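Local coordinates for protein UDP-N-acetylglucosamine 3-dehydrogenase (Acidithiobacillus ferrooxidans, PDB 7BVK) that catalyses the NAD(+)-dependent oxidation of the glucosamine 3-position of UDP-N-acetylglucosamine to a ketone, a step in the synthesis of lipid A in some bacteria, at residues I9-L14 against E37-V42; D62-V67 against V85-E90; G30-N35 against P52-L57. All coordinates share one frame; numbering follows the deposited sequence.

Interaction 1. Residues I9-L14 against E37-V42; sequences IGVGHL and ERAAEV. With NAD (nicotinamide-adenine-dinucleotide), chain C.
Val11 and Ala39 bring the two backbones nearest, their CA atoms 6.4 Å apart, where the loop after strand 5-9 passes the flank of helix 36-45 without a hydrogen bond between them. Val11 carries the apolar half of the contact. Its CG2 branch, lodged between the backbone N and the carbonyl carbon (chi1 -73°), lies 3.8 Å from Val42 CG2, the two valines meeting at a slant. The same methyl reaches the helix backbone, with Val11 CG2 3.9 Å from Ala39 CA. One turn before Val42, Arg38 supplies the polar part of the contact. Its CG leaves anti to the backbone N (chi1 167°), and bends at chi2 and chi3 carry the aliphatic part past the loop carbonyl, with Arg38 CG 3.2 Å from Val11 O, and turn NE toward the cofactor. There Arg38 NE donates to NAD O3B at 3.2 Å in a bent bond (138° at the hydrogen). Asp33 is the second partner of this ribose hydroxyl. Gly12 CA comes 4.0 Å from Arg38 CD, and a beta carbon on it would collide with phosphate oxygen O2A. Gly10 has backbone angles that suit glycine; both fit the glycine-rich pattern of Rossmann dinucleotide-binding loops. The next residue, His13, gives a weak bond from its backbone N to NAD O2A, 3.5 Å, and Leu14 CD2 packs 3.6 Å from NAD O4D of the other ribose, on the nicotinamide side. Around this contact, Val11 also touches Val31 of strand 27-32, Ile9 makes backbone hydrogen bonds to Ser65 of strand 63-66 and to Val67 just after it, and Arg38, Glu41 and Val42 touch Arg16 on helix 15-25.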
loop_
_atom_site.group_PDB
_atom_site.type_symbol
_atom_site.label_atom_id
_atom_site.label_comp_id
_atom_site.label_asym_id
_atom_site.label_seq_id
_atom_site.Cartn_x
_atom_site.Cartn_y
_atom_site.Cartn_z
ATOM N N ILE A 9 -7.729 11.013 -9.760
ATOM C CA ILE A 9 -9.159 10.987 -9.492
ATOM C C ILE A 9 -9.335 10.833 -7.986
ATOM O O ILE A 9 -8.939 9.819 -7.392
ATOM C CB ILE A 9 -9.884 9.882 -10.276
ATOM C CG1 ILE A 9 -9.506 9.949 -11.749
ATOM C CG2 ILE A 9 -11.413 10.046 -10.161
ATOM C CD1 ILE A 9 -9.915 8.719 -12.504
ATOM N N GLY A 10 -9.897 11.864 -7.369
ATOM C CA GLY A 10 -9.973 11.945 -5.932
ATOM C C GLY A 10 -8.828 12.790 -5.424
ATOM O O GLY A 10 -7.700 12.304 -5.340
ATOM N N VAL A 11 -9.073 14.057 -5.105
ATOM C CA VAL A 11 -7.978 14.821 -4.534
ATOM C C VAL A 11 -8.391 15.339 -3.173
ATOM O O VAL A 11 -8.553 16.544 -2.977
ATOM C CB VAL A 11 -7.549 15.961 -5.483
ATOM C CG1 VAL A 11 -6.784 15.388 -6.691
ATOM C CG2 VAL A 11 -8.753 16.785 -5.958
ATOM N N GLY A 12 -8.376 14.447 -2.198
ATOM C CA GLY A 12 -8.504 14.761 -0.802
ATOM C C GLY A 12 -7.145 14.859 -0.142
ATOM O O GLY A 12 -6.156 15.252 -0.775
ATOM N N HIS A 13 -7.085 14.472 1.136
ATOM C CA HIS A 13 -5.837 14.587 1.887
ATOM C C HIS A 13 -4.677 13.903 1.165
ATOM O O HIS A 13 -3.582 14.465 1.077
ATOM C CB HIS A 13 -6.008 14.026 3.307
ATOM C CG HIS A 13 -4.728 13.973 4.093
ATOM N ND1 HIS A 13 -4.205 12.798 4.595
ATOM C CD2 HIS A 13 -3.850 14.949 4.440
ATOM C CE1 HIS A 13 -3.069 13.050 5.222
ATOM N NE2 HIS A 13 -2.832 14.349 5.144
ATOM N N LEU A 14 -4.902 12.718 0.598
ATOM C CA LEU A 14 -3.837 11.958 -0.057
ATOM C C LEU A 14 -3.764 12.156 -1.585
ATOM O O LEU A 14 -2.658 12.196 -2.170
ATOM C CB LEU A 14 -4.018 10.477 0.286
ATOM C CG LEU A 14 -2.867 9.496 0.064
ATOM C CD1 LEU A 14 -1.548 10.008 0.677
ATOM C CD2 LEU A 14 -3.262 8.131 0.620
ATOM N N GLU A 37 -15.470 22.204 -5.346
ATOM C CA GLU A 37 -14.629 23.249 -4.758
ATOM C C GLU A 37 -13.223 22.738 -4.483
ATOM O O GLU A 37 -12.232 23.439 -4.744
ATOM C CB GLU A 37 -15.251 23.751 -3.463
ATOM C CG GLU A 37 -16.604 24.383 -3.638
ATOM C CD GLU A 37 -16.623 25.797 -3.109
ATOM O OE1 GLU A 37 -17.100 26.711 -3.847
ATOM O OE2 GLU A 37 -16.150 25.974 -1.954
ATOM N N ARG A 38 -13.125 21.505 -3.959
ATOM C CA ARG A 38 -11.842 20.911 -3.584
ATOM C C ARG A 38 -10.968 20.659 -4.810
ATOM O O ARG A 38 -9.768 20.992 -4.813
ATOM C CB ARG A 38 -12.092 19.610 -2.806
ATOM C CG ARG A 38 -10.887 18.742 -2.621
ATOM C CD ARG A 38 -10.894 17.993 -1.293
ATOM N NE ARG A 38 -12.213 17.472 -0.936
ATOM C CZ ARG A 38 -12.915 17.878 0.118
ATOM N NH1 ARG A 38 -12.428 18.831 0.920
ATOM N NH2 ARG A 38 -14.109 17.338 0.361
ATOM N N ALA A 39 -11.562 20.082 -5.863
ATOM C CA ALA A 39 -10.848 19.906 -7.116
ATOM C C ALA A 39 -10.445 21.247 -7.718
ATOM O O ALA A 39 -9.381 21.360 -8.336
ATOM C CB ALA A 39 -11.713 19.111 -8.083
ATOM N N ALA A 40 -11.252 22.279 -7.502
ATOM C CA ALA A 40 -10.929 23.599 -8.019
ATOM C C ALA A 40 -9.673 24.159 -7.362
ATOM O O ALA A 40 -8.799 24.729 -8.034
ATOM C CB ALA A 40 -12.117 24.535 -7.789
ATOM N N GLU A 41 -9.580 24.045 -6.042
ATOM C CA GLU A 41 -8.414 24.641 -5.406
ATOM C C GLU A 41 -7.157 23.795 -5.630
ATOM O O GLU A 41 -6.063 24.356 -5.801
ATOM C CB GLU A 41 -8.685 24.912 -3.921
ATOM C CG GLU A 41 -9.230 23.763 -3.123
ATOM C CD GLU A 41 -9.222 24.050 -1.616
ATOM O OE1 GLU A 41 -8.487 24.974 -1.190
ATOM O OE2 GLU A 41 -9.942 23.348 -0.861
ATOM N N VAL A 42 -7.290 22.464 -5.702
ATOM C CA VAL A 42 -6.153 21.655 -6.145
ATOM C C VAL A 42 -5.690 22.086 -7.538
ATOM O O VAL A 42 -4.486 22.203 -7.795
ATOM C CB VAL A 42 -6.481 20.147 -6.106
ATOM C CG1 VAL A 42 -5.369 19.346 -6.806
ATOM C CG2 VAL A 42 -6.637 19.656 -4.668
HETATM P PA NAD C . -10.386 11.585 1.558
HETATM O O1A NAD C . -11.542 10.759 1.812
HETATM O O2A NAD C . -10.096 12.928 1.907
HETATM O O5B NAD C . -10.372 11.613 -0.078
HETATM C C5B NAD C . -11.649 11.609 -0.632
HETATM C C4B NAD C . -11.765 12.337 -1.916
HETATM O O4B NAD C . -12.404 11.535 -2.783
HETATM C C3B NAD C . -12.716 13.396 -1.527
HETATM O O3B NAD C . -12.225 14.460 -2.079
HETATM C C2B NAD C . -14.008 12.937 -2.110
HETATM O O2B NAD C . -14.772 13.984 -2.522
HETATM C C1B NAD C . -13.461 12.228 -3.290
HETATM N N9A NAD C . -14.320 11.277 -3.920
HETATM C C8A NAD C . -15.116 10.397 -3.419
HETATM N N7A NAD C . -15.677 9.694 -4.306
HETATM C C5A NAD C . -15.217 10.138 -5.409
HETATM C C6A NAD C . -15.426 9.786 -6.695
HETATM N N6A NAD C . -16.250 8.835 -6.886
HETATM N N1A NAD C . -14.839 10.368 -7.709
HETATM C C2A NAD C . -14.003 11.327 -7.399
HETATM N N3A NAD C . -13.718 11.748 -6.222
HETATM C C4A NAD C . -14.361 11.123 -5.233
HETATM O O3 NAD C . -9.508 10.563 2.236
HETATM P PN NAD C . -8.244 10.004 1.669
HETATM O O1N NAD C . -7.253 9.451 2.612
HETATM O O2N NAD C . -8.045 10.722 0.447
HETATM O O5D NAD C . -8.793 8.579 1.048
HETATM C C5D NAD C . -7.995 8.112 0.127
HETATM C C4D NAD C . -7.347 6.834 0.591
HETATM O O4D NAD C . -6.554 7.163 1.721
HETATM C C3D NAD C . -8.409 5.828 1.079
HETATM O O3D NAD C . -8.254 4.649 0.347
HETATM C C2D NAD C . -7.957 5.659 2.523
HETATM O O2D NAD C . -7.902 4.384 2.937
HETATM C C1D NAD C . -6.504 6.089 2.463
#

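Interaction 2. Residues D62-V67 against V85-E90; sequences DAVSIV and VHCLIE. With NAD (nicotinamide-adenine-dinucleotide), chain C.
Ser65 sets a hydroxyl against a leucine on one face of the sheet: its OG lies 3.7 Å from Leu88 CD2, and its polar needs are met by His18 and Tyr22 beyond the two strands. CG of Leu88 stands anti to the backbone N (chi1 163°), which brings the branched end alongside that oxygen. His18 uses its other ring nitrogen on Glu90 OE1, so one imidazole bridges a polar residue from each strand. The strands themselves pair in plain parallel fashion, their directions 17° apart, through five backbone bonds in which Asp62, Val64 and Ile66 exchange with His86, Leu88 and Glu90. Glu90 N to Ile66 O, 3.0 Å, is nearly straight at 178°. On the face holding Val64, Ile66, Cys87 and Ile89, Ile66 CD1 sits 3.8 Å from Cys87 SG, and Val64 CG2 meets Val85 CG1 at 3.9 Å, these two valines crossing at about a right angle. Helix 73-82 packs against this side through Ala77, Ala80 and Met81. Ala63 and His86, on the same face as Ser65 and Leu88, touch Phe276 and Ile280 of helix 268-282. At the carboxyl ends, Val67 CG1 lies 3.8 Å from Glu90 CG, side by side, and Val67 O approaches NAD C5D to 3.4 Å. Strand, helix 73-82 and strand make up a beta-alpha-beta unit of the Rossmann fold, with the dinucleotide lying at the carboxyl ends of the strands of its parallel sheet.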
loop_
_atom_site.group_PDB
_atom_site.type_symbol
_atom_site.label_atom_id
_atom_site.label_comp_id
_atom_site.label_asym_id
_atom_site.label_seq_id
_atom_site.Cartn_x
_atom_site.Cartn_y
_atom_site.Cartn_z
ATOM N N ASP A 62 -2.693 9.370 -19.994
ATOM C CA ASP A 62 -2.267 7.987 -20.142
ATOM C C ASP A 62 -2.389 7.209 -18.845
ATOM O O ASP A 62 -2.574 5.983 -18.882
ATOM C CB ASP A 62 -0.815 7.916 -20.628
ATOM C CG ASP A 62 -0.566 8.785 -21.841
ATOM O OD1 ASP A 62 -1.131 8.476 -22.912
ATOM O OD2 ASP A 62 0.180 9.788 -21.716
ATOM N N ALA A 63 -2.294 7.903 -17.705
ATOM C CA ALA A 63 -2.193 7.235 -16.415
ATOM C C ALA A 63 -2.822 8.092 -15.318
ATOM O O ALA A 63 -2.729 9.321 -15.364
ATOM C CB ALA A 63 -0.722 6.916 -16.099
ATOM N N VAL A 64 -3.462 7.435 -14.339
ATOM C CA VAL A 64 -4.092 8.105 -13.197
ATOM C C VAL A 64 -3.817 7.377 -11.874
ATOM O O VAL A 64 -3.710 6.148 -11.804
ATOM C CB VAL A 64 -5.637 8.259 -13.353
ATOM C CG1 VAL A 64 -5.982 9.193 -14.520
ATOM C CG2 VAL A 64 -6.313 6.895 -13.461
ATOM N N SER A 65 -3.738 8.165 -10.810
ATOM C CA SER A 65 -3.925 7.618 -9.466
ATOM C C SER A 65 -5.397 7.654 -9.072
ATOM O O SER A 65 -6.059 8.680 -9.242
ATOM C CB SER A 65 -3.110 8.369 -8.416
ATOM O OG SER A 65 -1.732 8.126 -8.584
ATOM N N ILE A 66 -5.886 6.539 -8.534
ATOM C CA ILE A 66 -7.224 6.436 -7.974
ATOM C C ILE A 66 -7.106 6.447 -6.453
ATOM O O ILE A 66 -6.624 5.485 -5.836
ATOM C CB ILE A 66 -7.939 5.183 -8.467
ATOM C CG1 ILE A 66 -8.153 5.293 -9.982
ATOM C CG2 ILE A 66 -9.248 4.998 -7.682
ATOM C CD1 ILE A 66 -8.526 3.972 -10.673
ATOM N N VAL A 67 -7.527 7.558 -5.852
ATOM C CA VAL A 67 -7.369 7.831 -4.432
ATOM C C VAL A 67 -8.747 8.200 -3.893
ATOM O O VAL A 67 -8.885 9.074 -3.028
ATOM C CB VAL A 67 -6.330 8.944 -4.188
ATOM C CG1 VAL A 67 -5.842 8.927 -2.767
ATOM C CG2 VAL A 67 -5.158 8.804 -5.143
ATOM N N VAL A 85 -6.750 3.342 -19.756
ATOM C CA VAL A 85 -5.798 4.100 -18.946
ATOM C C VAL A 85 -5.133 3.208 -17.891
ATOM O O VAL A 85 -5.689 2.202 -17.436
ATOM C CB VAL A 85 -6.538 5.308 -18.326
ATOM C CG1 VAL A 85 -5.726 5.962 -17.210
ATOM C CG2 VAL A 85 -6.870 6.327 -19.434
ATOM N N HIS A 86 -3.899 3.553 -17.535
ATOM C CA HIS A 86 -3.154 2.879 -16.482
ATOM C C HIS A 86 -3.523 3.459 -15.119
ATOM O O HIS A 86 -3.751 4.666 -14.991
ATOM C CB HIS A 86 -1.657 3.037 -16.725
ATOM C CG HIS A 86 -1.198 2.517 -18.054
ATOM N ND1 HIS A 86 -1.074 1.169 -18.320
ATOM C CD2 HIS A 86 -0.783 3.159 -19.170
ATOM C CE1 HIS A 86 -0.638 1.004 -19.557
ATOM N NE2 HIS A 86 -0.455 2.196 -20.096
ATOM N N CYS A 87 -3.587 2.590 -14.096
ATOM C CA CYS A 87 -4.040 2.986 -12.757
ATOM C C CYS A 87 -3.099 2.558 -11.639
ATOM O O CYS A 87 -2.789 1.375 -11.490
ATOM C CB CYS A 87 -5.434 2.455 -12.415
ATOM S SG CYS A 87 -6.657 2.575 -13.674
ATOM N N LEU A 88 -2.715 3.537 -10.828
ATOM C CA LEU A 88 -2.147 3.316 -9.504
ATOM C C LEU A 88 -3.262 3.515 -8.466
ATOM O O LEU A 88 -3.704 4.646 -8.226
ATOM C CB LEU A 88 -0.988 4.281 -9.282
ATOM C CG LEU A 88 -0.511 4.488 -7.865
ATOM C CD1 LEU A 88 -0.151 3.130 -7.238
ATOM C CD2 LEU A 88 0.678 5.440 -7.892
ATOM N N ILE A 89 -3.738 2.418 -7.866
ATOM C CA ILE A 89 -4.827 2.474 -6.884
ATOM C C ILE A 89 -4.242 2.519 -5.480
ATOM O O ILE A 89 -3.467 1.636 -5.091
ATOM C CB ILE A 89 -5.790 1.278 -7.027
ATOM C CG1 ILE A 89 -6.223 1.067 -8.484
ATOM C CG2 ILE A 89 -7.011 1.468 -6.152
ATOM C CD1 ILE A 89 -7.118 -0.136 -8.664
ATOM N N GLU A 90 -4.640 3.525 -4.692
ATOM C CA GLU A 90 -4.140 3.680 -3.295
ATOM C C GLU A 90 -4.658 2.527 -2.424
ATOM O O GLU A 90 -5.776 2.044 -2.694
ATOM C CB GLU A 90 -4.567 5.034 -2.723
ATOM C CG GLU A 90 -3.427 6.028 -2.606
ATOM C CD GLU A 90 -2.420 5.713 -1.512
ATOM O OE1 GLU A 90 -1.228 6.028 -1.699
ATOM O OE2 GLU A 90 -2.832 5.154 -0.476
HETATM P PA NAD C . -10.386 11.585 1.558
HETATM O O1A NAD C . -11.542 10.759 1.812
HETATM O O2A NAD C . -10.096 12.928 1.907
HETATM O O5B NAD C . -10.372 11.613 -0.078
HETATM C C5B NAD C . -11.649 11.609 -0.632
HETATM C C4B NAD C . -11.765 12.337 -1.916
HETATM O O4B NAD C . -12.404 11.535 -2.783
HETATM C C3B NAD C . -12.716 13.396 -1.527
HETATM O O3B NAD C . -12.225 14.460 -2.079
HETATM C C2B NAD C . -14.008 12.937 -2.110
HETATM O O2B NAD C . -14.772 13.984 -2.522
HETATM C C1B NAD C . -13.461 12.228 -3.290
HETATM N N9A NAD C . -14.320 11.277 -3.920
HETATM C C8A NAD C . -15.116 10.397 -3.419
HETATM N N7A NAD C . -15.677 9.694 -4.306
HETATM C C5A NAD C . -15.217 10.138 -5.409
HETATM C C6A NAD C . -15.426 9.786 -6.695
HETATM N N6A NAD C . -16.250 8.835 -6.886
HETATM N N1A NAD C . -14.839 10.368 -7.709
HETATM C C2A NAD C . -14.003 11.327 -7.399
HETATM N N3A NAD C . -13.718 11.748 -6.222
HETATM C C4A NAD C . -14.361 11.123 -5.233
HETATM O O3 NAD C . -9.508 10.563 2.236
HETATM P PN NAD C . -8.244 10.004 1.669
HETATM O O1N NAD C . -7.253 9.451 2.612
HETATM O O2N NAD C . -8.045 10.722 0.447
HETATM O O5D NAD C . -8.793 8.579 1.048
HETATM C C5D NAD C . -7.995 8.112 0.127
HETATM C C4D NAD C . -7.347 6.834 0.591
HETATM O O4D NAD C . -6.554 7.163 1.721
HETATM C C3D NAD C . -8.409 5.828 1.079
HETATM O O3D NAD C . -8.254 4.649 0.347
HETATM C C2D NAD C . -7.957 5.659 2.523
HETATM O O2D NAD C . -7.902 4.384 2.937
HETATM C C1D NAD C . -6.504 6.089 2.463
#

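Interaction 3. Residues G30-N35 against P52-L57; sequences GVFDEN and PSVDAL. With NAD (nicotinamide-adenine-dinucleotide), chain C.
Pro52 meets Phe32 through its carbonyl, Pro52 O standing 3.6 Å from Phe32 CE1 at an oblique angle to the ring. Ser53 then carries the backbone across one face of that ring: its C lies 3.4 Å above the ring plane, toward the rim. As N-cap of helix 54-58, Ser53 accepts with OG from Ala56 N, 2.9 Å, which fixes the helix start above the phenyl group. Val54 follows, its N over the ring centre and its CG2 3.7 Å from Phe32 CE2, valine and ring crossing at about a right angle. Phe32 reaches this place because its CG is anti to the backbone N (chi1 174°), and Phe32 CE2 also lies 3.9 Å from NAD C2A of the adenine. It closes the second strand of the Rossmann fold, after which Asp33 grips both adenosine ribose hydroxyls, as acidic residues at this position often do in NAD-dependent enzymes: NAD O3B donates to Asp33 OD1 at 2.5 Å and NAD O2B to Asp33 OD2 at 2.7 Å. Asp33 OD2 also accepts from Asn35 N in an Asx turn. An alanine in place of Phe32 removes the ring, and a gap would probably open under the backbone of Ser53 and Val54 and beside the adenine. Leu57, one helical turn past Ser53, lays CD1 along the strand backbone, 3.4 Å from Gly30 O, and also touches Ile9 on the neighbouring strand 5-9.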
loop_
_atom_site.group_PDB
_atom_site.type_symbol
_atom_site.label_atom_id
_atom_site.label_comp_id
_atom_site.label_asym_id
_atom_site.label_seq_id
_atom_site.Cartn_x
_atom_site.Cartn_y
_atom_site.Cartn_z
ATOM N N GLY A 30 -4.805 17.078 -15.270
ATOM C CA GLY A 30 -5.676 17.694 -14.294
ATOM C C GLY A 30 -6.240 16.655 -13.357
ATOM O O GLY A 30 -5.768 15.523 -13.303
ATOM N N VAL A 31 -7.279 17.047 -12.626
ATOM C CA VAL A 31 -7.835 16.220 -11.566
ATOM C C VAL A 31 -9.354 16.187 -11.678
ATOM O O VAL A 31 -9.980 17.084 -12.245
ATOM C CB VAL A 31 -7.392 16.733 -10.176
ATOM C CG1 VAL A 31 -5.875 16.603 -10.031
ATOM C CG2 VAL A 31 -7.791 18.182 -9.980
ATOM N N PHE A 32 -9.951 15.129 -11.138
ATOM C CA PHE A 32 -11.397 15.099 -10.977
ATOM C C PHE A 32 -11.787 14.678 -9.562
ATOM O O PHE A 32 -11.165 13.787 -8.974
ATOM C CB PHE A 32 -12.093 14.165 -11.970
ATOM C CG PHE A 32 -13.568 14.041 -11.705
ATOM C CD1 PHE A 32 -14.441 15.037 -12.124
ATOM C CD2 PHE A 32 -14.073 12.981 -10.958
ATOM C CE1 PHE A 32 -15.792 14.955 -11.848
ATOM C CE2 PHE A 32 -15.435 12.899 -10.671
ATOM C CZ PHE A 32 -16.290 13.885 -11.123
ATOM N N ASP A 33 -12.854 15.297 -9.044
ATOM C CA ASP A 33 -13.394 14.984 -7.727
ATOM C C ASP A 33 -14.893 15.291 -7.683
ATOM O O ASP A 33 -15.361 16.249 -8.302
ATOM C CB ASP A 33 -12.650 15.765 -6.632
ATOM C CG ASP A 33 -12.962 15.256 -5.238
ATOM O OD1 ASP A 33 -12.034 14.782 -4.555
ATOM O OD2 ASP A 33 -14.143 15.309 -4.832
ATOM N N GLU A 34 -15.643 14.477 -6.922
ATOM C CA GLU A 34 -17.083 14.713 -6.766
ATOM C C GLU A 34 -17.351 16.020 -6.015
ATOM O O GLU A 34 -18.320 16.731 -6.314
ATOM C CB GLU A 34 -17.751 13.531 -6.049
ATOM C CG GLU A 34 -17.905 12.238 -6.883
ATOM C CD GLU A 34 -18.760 12.382 -8.170
ATOM O OE1 GLU A 34 -19.964 12.009 -8.167
ATOM O OE2 GLU A 34 -18.210 12.844 -9.198
ATOM N N ASN A 35 -16.512 16.343 -5.030
ATOM C CA ASN A 35 -16.466 17.693 -4.482
ATOM C C ASN A 35 -15.780 18.630 -5.481
ATOM O O ASN A 35 -14.612 18.441 -5.831
ATOM C CB ASN A 35 -15.731 17.680 -3.147
ATOM C CG ASN A 35 -15.871 18.981 -2.387
ATOM O OD1 ASN A 35 -15.541 20.056 -2.894
ATOM N ND2 ASN A 35 -16.348 18.888 -1.147
ATOM N N PRO A 52 -14.585 18.388 -15.483
ATOM C CA PRO A 52 -15.967 18.321 -14.984
ATOM C C PRO A 52 -16.550 16.917 -14.927
ATOM O O PRO A 52 -17.652 16.741 -14.392
ATOM C CB PRO A 52 -16.722 19.188 -15.988
ATOM C CG PRO A 52 -15.995 18.902 -17.295
ATOM C CD PRO A 52 -14.542 18.650 -16.939
ATOM N N SER A 53 -15.851 15.911 -15.432
ATOM C CA SER A 53 -16.297 14.541 -15.246
ATOM C C SER A 53 -15.090 13.618 -15.236
ATOM O O SER A 53 -13.995 13.997 -15.653
ATOM C CB SER A 53 -17.280 14.122 -16.341
ATOM O OG SER A 53 -16.627 13.972 -17.592
ATOM N N VAL A 54 -15.316 12.392 -14.763
ATOM C CA VAL A 54 -14.300 11.349 -14.884
ATOM C C VAL A 54 -13.862 11.199 -16.337
ATOM O O VAL A 54 -12.663 11.089 -16.638
ATOM C CB VAL A 54 -14.824 10.007 -14.331
ATOM C CG1 VAL A 54 -13.647 9.098 -13.981
ATOM C CG2 VAL A 54 -15.740 10.212 -13.148
ATOM N N ASP A 55 -14.826 11.199 -17.261
ATOM C CA ASP A 55 -14.507 10.872 -18.648
ATOM C C ASP A 55 -13.827 12.026 -19.370
ATOM O O ASP A 55 -12.978 11.789 -20.244
ATOM C CB ASP A 55 -15.769 10.431 -19.374
ATOM C CG ASP A 55 -16.370 9.179 -18.758
ATOM O OD1 ASP A 55 -15.871 8.068 -19.054
ATOM O OD2 ASP A 55 -17.327 9.305 -17.962
ATOM N N ALA A 56 -14.151 13.267 -18.998
ATOM C CA ALA A 56 -13.389 14.405 -19.497
ATOM C C ALA A 56 -11.903 14.244 -19.181
ATOM O O ALA A 56 -11.050 14.350 -20.073
ATOM C CB ALA A 56 -13.936 15.701 -18.903
ATOM N N LEU A 57 -11.581 13.966 -17.909
ATOM C CA LEU A 57 -10.199 13.702 -17.514
ATOM C C LEU A 57 -9.613 12.508 -18.274
ATOM O O LEU A 57 -8.521 12.600 -18.856
ATOM C CB LEU A 57 -10.134 13.478 -16.000
ATOM C CG LEU A 57 -8.771 13.165 -15.365
ATOM C CD1 LEU A 57 -8.581 13.835 -14.020
ATOM C CD2 LEU A 57 -8.660 11.674 -15.171
HETATM P PA NAD C . -10.386 11.585 1.558
HETATM O O1A NAD C . -11.542 10.759 1.812
HETATM O O2A NAD C . -10.096 12.928 1.907
HETATM O O5B NAD C . -10.372 11.613 -0.078
HETATM C C5B NAD C . -11.649 11.609 -0.632
HETATM C C4B NAD C . -11.765 12.337 -1.916
HETATM O O4B NAD C . -12.404 11.535 -2.783
HETATM C C3B NAD C . -12.716 13.396 -1.527
HETATM O O3B NAD C . -12.225 14.460 -2.079
HETATM C C2B NAD C . -14.008 12.937 -2.110
HETATM O O2B NAD C . -14.772 13.984 -2.522
HETATM C C1B NAD C . -13.461 12.228 -3.290
HETATM N N9A NAD C . -14.320 11.277 -3.920
HETATM C C8A NAD C . -15.116 10.397 -3.419
HETATM N N7A NAD C . -15.677 9.694 -4.306
HETATM C C5A NAD C . -15.217 10.138 -5.409
HETATM C C6A NAD C . -15.426 9.786 -6.695
HETATM N N6A NAD C . -16.250 8.835 -6.886
HETATM N N1A NAD C . -14.839 10.368 -7.709
HETATM C C2A NAD C . -14.003 11.327 -7.399
HETATM N N3A NAD C . -13.718 11.748 -6.222
HETATM C C4A NAD C . -14.361 11.123 -5.233
HETATM O O3 NAD C . -9.508 10.563 2.236
HETATM P PN NAD C . -8.244 10.004 1.669
HETATM O O1N NAD C . -7.253 9.451 2.612
HETATM O O2N NAD C . -8.045 10.722 0.447
HETATM O O5D NAD C . -8.793 8.579 1.048
HETATM C C5D NAD C . -7.995 8.112 0.127
HETATM C C4D NAD C . -7.347 6.834 0.591
HETATM O O4D NAD C . -6.554 7.163 1.721
HETATM C C3D NAD C . -8.409 5.828 1.079
HETATM O O3D NAD C . -8.254 4.649 0.347
HETATM C C2D NAD C . -7.957 5.659 2.523
HETATM O O2D NAD C . -7.902 4.384 2.937
HETATM C C1D NAD C . -6.504 6.089 2.463
#

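All three contacts lie in the NAD-binding Rossmann domain, on the same side of the chain's centre. Their centres are about 10 Å (interactions 1 and 3), 13 Å (2 and 3) and 15 Å (1 and 2) apart. Along the chain interactions 1 and 3 interleave, and both close before interaction 2 opens. One parallel sheet links them: strand 5-9, leading into the loop of interaction 1, lies between strand 27-32 of interaction 3 and strand 63-66 of interaction 2. Leu57 CD2 packs on Val64 CG1 to connect 3 with 2. Each contact touches NAD: interactions 1 and 3 meet at the adenosine, while interactions 1 and 2 reach the ribose beyond the diphosphate.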